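Local coordinates for protein oxalate--CoA ligase (PDB 5IE2) that belongs to the AMP-binding (ANL) superfamily of enzymes and binds adenosine-5'-triphosphate, at residues Leu61-Pro64 and Glu68-Ile71. Numbering follows the deposited sequence.
Sequences LTFP and EFVI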
# COMPACT_ATOMS: atom_id res chain seq x y z
N LEU A 61 5.66 -6.27 15.09
CA LEU A 61 6.49 -7.14 14.23
C LEU A 61 7.48 -6.27 13.46
O LEU A 61 7.07 -5.26 12.87
CB LEU A 61 5.64 -7.92 13.22
CG LEU A 61 4.65 -8.87 13.89
CD1 LEU A 61 3.31 -8.19 13.94
CD2 LEU A 61 4.57 -10.18 13.13
N THR A 62 8.77 -6.61 13.44
CA THR A 62 9.60 -5.88 12.48
C THR A 62 10.52 -6.87 11.77
O THR A 62 11.36 -7.57 12.38
CB THR A 62 10.37 -4.70 13.14
OG1 THR A 62 11.02 -3.94 12.10
CG2 THR A 62 11.38 -5.19 14.17
N PHE A 63 10.27 -6.99 10.46
CA PHE A 63 10.90 -7.99 9.58
C PHE A 63 11.11 -7.35 8.22
O PHE A 63 10.34 -6.47 7.83
CB PHE A 63 9.98 -9.20 9.37
CG PHE A 63 9.79 -10.11 10.60
CD1 PHE A 63 10.43 -11.35 10.66
CD2 PHE A 63 8.82 -9.81 11.57
CE1 PHE A 63 10.21 -12.21 11.75
CE2 PHE A 63 8.59 -10.65 12.68
CZ PHE A 63 9.26 -11.89 12.76
N PRO A 64 12.06 -7.87 7.43
CA PRO A 64 11.95 -7.68 5.96
C PRO A 64 10.76 -8.47 5.41
O PRO A 64 9.99 -9.09 6.18
CB PRO A 64 13.29 -8.27 5.41
CG PRO A 64 14.13 -8.67 6.66
CD PRO A 64 13.12 -8.82 7.82
N GLU A 68 8.79 -15.70 7.65
CA GLU A 68 8.46 -15.59 9.08
C GLU A 68 7.56 -14.41 9.35
O GLU A 68 6.67 -14.48 10.21
CB GLU A 68 9.74 -15.45 9.95
CG GLU A 68 10.58 -16.75 9.96
CD GLU A 68 11.68 -16.77 8.86
OE1 GLU A 68 11.70 -15.88 7.95
OE2 GLU A 68 12.53 -17.70 8.90
N PHE A 69 7.77 -13.31 8.64
CA PHE A 69 6.82 -12.21 8.83
C PHE A 69 5.39 -12.67 8.48
O PHE A 69 4.44 -12.35 9.23
CB PHE A 69 7.17 -10.99 7.99
CG PHE A 69 6.05 -9.92 8.02
CD1 PHE A 69 5.93 -9.06 9.10
CD2 PHE A 69 5.06 -9.92 7.04
CE1 PHE A 69 4.88 -8.07 9.15
CE2 PHE A 69 4.00 -8.97 7.07
CZ PHE A 69 3.90 -8.06 8.13
N VAL A 70 5.21 -13.36 7.36
CA VAL A 70 3.85 -13.78 6.95
C VAL A 70 3.23 -14.70 8.01
O VAL A 70 2.07 -14.50 8.45
CB VAL A 70 3.86 -14.50 5.59
CG1 VAL A 70 2.45 -15.03 5.24
CG2 VAL A 70 4.34 -13.53 4.48
N ILE A 71 4.00 -15.73 8.38
CA ILE A 71 3.47 -16.68 9.35
C ILE A 71 3.13 -15.99 10.65
O ILE A 71 2.06 -16.23 11.22
CB ILE A 71 4.47 -17.83 9.62
CG1 ILE A 71 4.68 -18.63 8.32
CG2 ILE A 71 3.90 -18.76 10.82
CD1 ILE A 71 5.89 -19.61 8.35
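F63 and F69 meet through their first side-chain carbons, with F63 CB 3.6 Å from F69 CB. The two side chains run obliquely to each other, and the contact is apolar. One face of the F63 ring lies against the backbone of the helix. F69 CA sits 4.0 Å above the plane of that ring, displaced from the ring centre. F69 N and E68 C lie over the same face. The F69 ring receives F63 differently. F63 CD2 comes to its edge, in the ring plane, 3.9 Å from F69 CD1. The two rings therefore do not stack face to face. In F69, CG is anti to the backbone N (chi1 171°), which brings CE1 of the ring up to L61.

L61 and E68 extend the apolar contact at its two ends. L61 CB packs 4.1 Å from F69 CE1. E68 CB lies 3.7 Å from F63 CE1.

The contact closes the turn between strand 58-61 and helix 67-78. This turn is the first link of a beta-alpha-beta crossover, probably right-handed as such crossovers nearly always are, in which the helix leads on to the parallel neighbouring strand 82-85. The sheet belongs to the large AMP-binding part of the chain. L108 of strand 104-110 touches both L61 and F63. P85 and L212 also pack on F69, which is buried.

Polar groups play a small part. No hydrogen bond joins the two segments. P64 O lies 3.9 Å from F69 CB, a van der Waals contact. F69 N is hydrogen-bonded to T66 OG1, near the start of the helix. The E68 chain bends at chi2 (93°), and its carboxylate lies farther from F63 than its CB does. There E68 OE2 accepts a hydrogen bond from the backbone N of L133.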